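Local coordinates for serine-pyruvate aminotransferase (agxt) (Sulfolobus solfataricus, PDB 3ZRR), which catalyses pyridoxal-phosphate-dependent transfer of an amino group from serine to pyruvate in a thermophilic archaeon, at the interface of chains A and B and the interface of chains A and C. Numbering follows the deposited sequence. Chains: chain A/B/C, Serine-pyruvate aminotransferase (agxt).

Contact 1: the interface of chains A and B. Residues chain A 346-347, 350; chain B 321, 351, 355, 358.
A:Asn347, in the first turn of helix 346-363, reaches across to chain B of this class-V (fold type I) aminotransferase and meets the backbone of B:Glu321 and the flank of the partner's own helix 346-363. A polar link across the contact is a hydrogen bond from the side-chain amide ND2 of A:Asn347 to the carbonyl O of B:Glu321, 2.8 Å long and moderately bent, with 144° at the hydrogen. The acceptor lies almost in the amide plane of the asparagine, while the donor appears to stand above the carbonyl plane; B:Glu321 is poorly ordered, so the finer geometry is approximate.

Apolar packing supports the same amide. Branch CG2 of B:Ile351 lies over the face of the amide, 3.6 Å from CG of A:Asn347, the two side chains crossing at about a right angle, while CD1 of B:Ile351 lies 3.9 Å from the asparagine CB. With CG1 of B:Ile351 anti to its carbonyl carbon (chi1 -67°), CG2 is turned to the amide face. Replacement of A:Asn347 by alanine would probably leave the B:Glu321 carbonyl without this donor and open a gap beside CG2 of B:Ile351.

Charged groups lie beside A:Pro346. NH2 of B:Arg358 comes to 4.1 Å from CB of A:Pro346 and makes a long salt bridge, 3.9 Å, to OE1 of B:Glu321 in the same chain.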
loop_
_atom_site.group_PDB
_atom_site.type_symbol
_atom_site.label_atom_id
_atom_site.label_comp_id
_atom_site.label_asym_id
_atom_site.label_seq_id
_atom_site.Cartn_x
_atom_site.Cartn_y
_atom_site.Cartn_z
ATOM N N PRO A 346 11.752 -18.065 15.113
ATOM C CA PRO A 346 12.791 -18.193 16.136
ATOM C C PRO A 346 13.321 -16.854 16.659
ATOM O O PRO A 346 13.605 -16.735 17.835
ATOM C CB PRO A 346 13.895 -18.963 15.396
ATOM C CG PRO A 346 13.122 -19.865 14.475
ATOM C CD PRO A 346 11.971 -19.010 13.996
ATOM N N ASN A 347 13.459 -15.846 15.796
ATOM C CA ASN A 347 13.942 -14.539 16.240
ATOM C C ASN A 347 13.001 -13.897 17.240
ATOM O O ASN A 347 13.452 -13.211 18.146
ATOM C CB ASN A 347 14.186 -13.581 15.068
ATOM C CG ASN A 347 15.357 -14.019 14.179
ATOM O OD1 ASN A 347 16.226 -14.806 14.591
ATOM N ND2 ASN A 347 15.376 -13.505 12.948
ATOM N N ILE A 350 13.974 -15.348 20.722
ATOM C CA ILE A 350 15.167 -14.666 21.229
ATOM C C ILE A 350 14.829 -13.269 21.743
ATOM O O ILE A 350 15.221 -12.900 22.853
ATOM C CB ILE A 350 16.269 -14.551 20.137
ATOM C CG1 ILE A 350 16.848 -15.923 19.800
ATOM C CG2 ILE A 350 17.394 -13.644 20.588
ATOM C CD1 ILE A 350 17.800 -16.506 20.862
ATOM N N GLU B 321 16.715 -15.140 7.434
ATOM C CA GLU B 321 16.880 -14.986 8.878
ATOM C C GLU B 321 16.683 -13.560 9.427
ATOM O O GLU B 321 16.972 -13.293 10.599
ATOM C CB GLU B 321 18.224 -15.569 9.319
ATOM C CG GLU B 321 18.342 -17.088 9.131
ATOM C CD GLU B 321 17.817 -17.916 10.300
ATOM O OE1 GLU B 321 17.014 -17.402 11.103
ATOM O OE2 GLU B 321 18.203 -19.098 10.410
ATOM N N ILE B 351 19.433 -10.271 17.331
ATOM C CA ILE B 351 19.164 -11.207 16.239
ATOM C C ILE B 351 20.437 -11.548 15.457
ATOM O O ILE B 351 20.733 -12.718 15.218
ATOM C CB ILE B 351 18.059 -10.677 15.280
ATOM C CG1 ILE B 351 16.713 -10.610 15.989
ATOM C CG2 ILE B 351 17.938 -11.568 14.041
ATOM C CD1 ILE B 351 15.620 -9.904 15.162
ATOM N N VAL B 355 21.770 -15.296 15.211
ATOM C CA VAL B 355 21.833 -15.961 13.905
ATOM C C VAL B 355 23.270 -16.409 13.648
ATOM O O VAL B 355 23.512 -17.511 13.167
ATOM C CB VAL B 355 21.285 -15.045 12.767
ATOM C CG1 VAL B 355 21.616 -15.593 11.394
ATOM C CG2 VAL B 355 19.781 -14.886 12.899
ATOM N N ARG B 358 24.211 -19.554 15.977
ATOM C CA ARG B 358 23.554 -20.788 15.575
ATOM C C ARG B 358 24.062 -21.332 14.243
ATOM O O ARG B 358 24.185 -22.545 14.081
ATOM C CB ARG B 358 22.032 -20.606 15.597
ATOM C CG ARG B 358 21.432 -20.734 17.030
ATOM C CD ARG B 358 20.196 -19.894 17.258
ATOM N NE ARG B 358 19.335 -19.844 16.074
ATOM C CZ ARG B 358 18.717 -18.750 15.646
ATOM N NH1 ARG B 358 18.861 -17.585 16.296
ATOM N NH2 ARG B 358 17.949 -18.815 14.572
#

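Contact 2: the interface of chains A and B. Residues chain A 321-322, 351, 355, 358; chain B 347, 351.
The CG1–CD1 arms of A:Ile351 and B:Ile351 lie alongside each other, CD1 to CD1 3.6 Å and CG1 to CG1 4.1 Å, the side chains as a whole crossing obliquely near the two-fold axis. In A:Ile351, CG1 anti to the carbonyl carbon (chi1 -66°) puts this arm beside that of B:Ile351 and CG2 toward B:Asn347.

The side chain of B:Asn347 runs roughly perpendicular to the isoleucine. CG2 of A:Ile351 sits over the face of its amide, 3.6 Å from the asparagine CG and nearly as close to both polar ends. On the oxygen side, CG2 of A:Val355 lies 4.1 Å from OD1 of B:Asn347. The nitrogen turns the other way and gives a hydrogen bond from ND2 of B:Asn347 to the backbone O of A:Glu321, 2.9 Å long. This acceptor lies near the amide plane, whereas the donor is 62° out of the carbonyl plane. Bond and methyl contact together should restrain rotation of the amide.

Within chain A, NH2 of A:Arg358 and OE1 of A:Glu321 form a long salt bridge of 3.9 Å, joining helix to loop. The patch thus lies where helix 346-363 of chain A, with the neighbouring loop at A:Glu321 and A:Gly322, receives the start of the same helix from chain B.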
loop_
_atom_site.group_PDB
_atom_site.type_symbol
_atom_site.label_atom_id
_atom_site.label_comp_id
_atom_site.label_asym_id
_atom_site.label_seq_id
_atom_site.Cartn_x
_atom_site.Cartn_y
_atom_site.Cartn_z
ATOM N N GLU A 321 9.121 -2.369 22.128
ATOM C CA GLU A 321 10.190 -3.372 22.076
ATOM C C GLU A 321 9.963 -4.547 21.122
ATOM O O GLU A 321 10.662 -5.561 21.217
ATOM C CB GLU A 321 10.501 -3.882 23.490
ATOM C CG GLU A 321 11.058 -2.806 24.439
ATOM C CD GLU A 321 12.578 -2.682 24.391
ATOM O OE1 GLU A 321 13.186 -3.014 23.350
ATOM O OE2 GLU A 321 13.171 -2.255 25.410
ATOM N N GLY A 322 9.002 -4.415 20.207
ATOM C CA GLY A 322 8.777 -5.425 19.157
ATOM C C GLY A 322 8.299 -6.788 19.640
ATOM O O GLY A 322 8.540 -7.796 18.976
ATOM N N ILE A 351 14.105 -12.492 20.935
ATOM C CA ILE A 351 13.758 -11.121 21.307
ATOM C C ILE A 351 12.930 -11.102 22.599
ATOM O O ILE A 351 13.241 -10.354 23.532
ATOM C CB ILE A 351 12.988 -10.376 20.182
ATOM C CG1 ILE A 351 13.866 -10.156 18.947
ATOM C CG2 ILE A 351 12.482 -9.021 20.679
ATOM C CD1 ILE A 351 13.072 -9.600 17.732
ATOM N N VAL A 355 14.227 -9.225 25.870
ATOM C CA VAL A 355 13.472 -8.079 26.386
ATOM C C VAL A 355 13.038 -8.372 27.826
ATOM O O VAL A 355 13.097 -7.506 28.691
ATOM C CB VAL A 355 12.258 -7.740 25.462
ATOM C CG1 VAL A 355 11.281 -6.780 26.127
ATOM C CG2 VAL A 355 12.741 -7.132 24.165
ATOM N N ARG A 358 16.196 -8.129 30.278
ATOM C CA ARG A 358 16.653 -6.755 30.464
ATOM C C ARG A 358 15.681 -5.913 31.288
ATOM O O ARG A 358 16.102 -5.090 32.100
ATOM C CB ARG A 358 16.967 -6.108 29.102
ATOM C CG ARG A 358 18.042 -6.899 28.329
ATOM C CD ARG A 358 18.681 -6.110 27.193
ATOM N NE ARG A 358 17.721 -5.339 26.398
ATOM C CZ ARG A 358 17.093 -5.782 25.310
ATOM N NH1 ARG A 358 17.288 -7.017 24.866
ATOM N NH2 ARG A 358 16.245 -4.994 24.666
ATOM N N ASN B 347 17.137 -4.782 19.066
ATOM C CA ASN B 347 16.700 -6.134 18.702
ATOM C C ASN B 347 17.446 -6.691 17.503
ATOM O O ASN B 347 17.695 -7.888 17.408
ATOM C CB ASN B 347 15.183 -6.182 18.451
ATOM C CG ASN B 347 14.375 -6.055 19.732
ATOM O OD1 ASN B 347 14.895 -6.256 20.833
ATOM N ND2 ASN B 347 13.094 -5.713 19.593
ATOM N N ILE B 351 19.433 -10.271 17.331
ATOM C CA ILE B 351 19.164 -11.207 16.239
ATOM C C ILE B 351 20.437 -11.548 15.457
ATOM O O ILE B 351 20.733 -12.718 15.218
ATOM C CB ILE B 351 18.059 -10.677 15.280
ATOM C CG1 ILE B 351 16.713 -10.610 15.989
ATOM C CG2 ILE B 351 17.938 -11.568 14.041
ATOM C CD1 ILE B 351 15.620 -9.904 15.162
#

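Contact 3: the interface of chains A and C. Residues chain A 243-246; chain C 61, 188, 195-196.
A:Thr243 faces C:Gln188 and C:Ala195 at a subunit boundary of this class-V, fold type I aminotransferase, in which residues of two chains build a pyridoxal 5'-phosphate site. Both A:Thr243 and C:Gln188 bind the cofactor, so the patch probably forms part of a shared active-site wall.

Side-chain contacts centre on the threonine. It and C:Gln188 approach from opposite directions, and the amide nitrogen NE2 of the glutamine stands 3.4 Å from the hydroxyl OG1 of A:Thr243, a proximity rather than a hydrogen bond. The methyl CG2 of A:Thr243 lies 3.9 Å from the amide carbon CD of C:Gln188 and 3.8 Å from CB of C:Ala195. With CG2 anti to its own backbone N and OG1 beside that N (chi1 -59°), the threonine turns its methyl toward both the glutamine amide and the alanine methyl. A bend at the second torsion of the glutamine (chi2 -77°) helps bring its amide to A:Thr243.

Backbone and proline packing continues the boundary. The carbonyl O of A:Pro244 rests 3.3 Å from the methyl CB of C:Ala195. Farther along, ring atom CB of A:Pro245 lies 3.9 Å from CA of C:Gly196, where the absence of a side chain probably lets the ring come close to the main chain.

A water supplies a polar connection between two backbone carbonyls: it is 2.8 Å from O of A:Thr243 and 2.6 Å from O of C:Gly61. As neither carbonyl can donate, the water probably gives a hydrogen to each.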
loop_
_atom_site.group_PDB
_atom_site.type_symbol
_atom_site.label_atom_id
_atom_site.label_comp_id
_atom_site.label_asym_id
_atom_site.label_seq_id
_atom_site.Cartn_x
_atom_site.Cartn_y
_atom_site.Cartn_z
ATOM N N THR A 243 -23.739 -6.734 3.962
ATOM C CA THR A 243 -22.414 -6.435 3.405
ATOM C C THR A 243 -21.330 -7.010 4.337
ATOM O O THR A 243 -21.329 -6.704 5.525
ATOM C CB THR A 243 -22.208 -4.904 3.203
ATOM O OG1 THR A 243 -23.215 -4.404 2.315
ATOM C CG2 THR A 243 -20.807 -4.588 2.640
ATOM N N PRO A 244 -20.423 -7.854 3.810
ATOM C CA PRO A 244 -19.335 -8.332 4.663
ATOM C C PRO A 244 -18.136 -7.364 4.668
ATOM O O PRO A 244 -18.107 -6.438 3.868
ATOM C CB PRO A 244 -18.962 -9.659 4.003
ATOM C CG PRO A 244 -19.148 -9.384 2.562
ATOM C CD PRO A 244 -20.370 -8.480 2.470
ATOM N N PRO A 245 -17.125 -7.591 5.541
ATOM C CA PRO A 245 -15.945 -6.741 5.473
ATOM C C PRO A 245 -15.078 -7.179 4.273
ATOM O O PRO A 245 -14.132 -7.963 4.418
ATOM C CB PRO A 245 -15.271 -6.970 6.831
ATOM C CG PRO A 245 -16.322 -7.701 7.682
ATOM C CD PRO A 245 -17.059 -8.509 6.683
ATOM N N VAL A 246 -15.440 -6.658 3.097
ATOM C CA VAL A 246 -14.905 -7.085 1.794
ATOM C C VAL A 246 -13.369 -7.151 1.782
ATOM O O VAL A 246 -12.791 -8.170 1.413
ATOM C CB VAL A 246 -15.432 -6.144 0.653
ATOM C CG1 VAL A 246 -14.819 -6.501 -0.685
ATOM C CG2 VAL A 246 -16.979 -6.230 0.546
ATOM N N GLY C 61 -19.693 -4.938 11.615
ATOM C CA GLY C 61 -20.748 -5.404 10.726
ATOM C C GLY C 61 -21.057 -4.404 9.633
ATOM O O GLY C 61 -20.254 -4.188 8.700
ATOM N N GLN C 188 -19.462 1.884 4.319
ATOM C CA GLN C 188 -19.114 1.663 2.911
ATOM C C GLN C 188 -19.988 2.382 1.875
ATOM O O GLN C 188 -19.805 2.170 0.686
ATOM C CB GLN C 188 -19.051 0.160 2.575
ATOM C CG GLN C 188 -20.426 -0.544 2.335
ATOM C CD GLN C 188 -21.179 -0.853 3.619
ATOM O OE1 GLN C 188 -20.681 -0.642 4.724
ATOM N NE2 GLN C 188 -22.404 -1.338 3.472
ATOM N N ALA C 195 -15.747 -1.395 3.925
ATOM C CA ALA C 195 -16.845 -2.126 4.580
ATOM C C ALA C 195 -16.380 -2.788 5.874
ATOM O O ALA C 195 -15.191 -3.122 6.021
ATOM C CB ALA C 195 -17.408 -3.178 3.634
ATOM N N GLY C 196 -17.313 -2.971 6.813
ATOM C CA GLY C 196 -17.050 -3.735 8.030
ATOM C C GLY C 196 -17.626 -3.136 9.309
ATOM O O GLY C 196 -17.530 -3.749 10.361
HETATM O O HOH W 1 -19.366 -6.388 7.554
#

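Contacts 1 and 2 are patches of one two-fold A–B interface, their C-alpha centres about 11 Å apart. They share B:Ile351 and are near twins: each takes helix 346-363 from both chains and residue 321 from one, B in contact 1 and A in contact 2. Contact 3, on a separate face of chain A, lies about 39 Å from contact 1 and about 37 Å from contact 2 between C-alpha centres. Chain A pairs with C through cofactor-binding residues and with B through helix 346-363 and the loop at residue 321, consistent with active-site dimers joined into a tetramer, whose biological relevance the structure alone does not show.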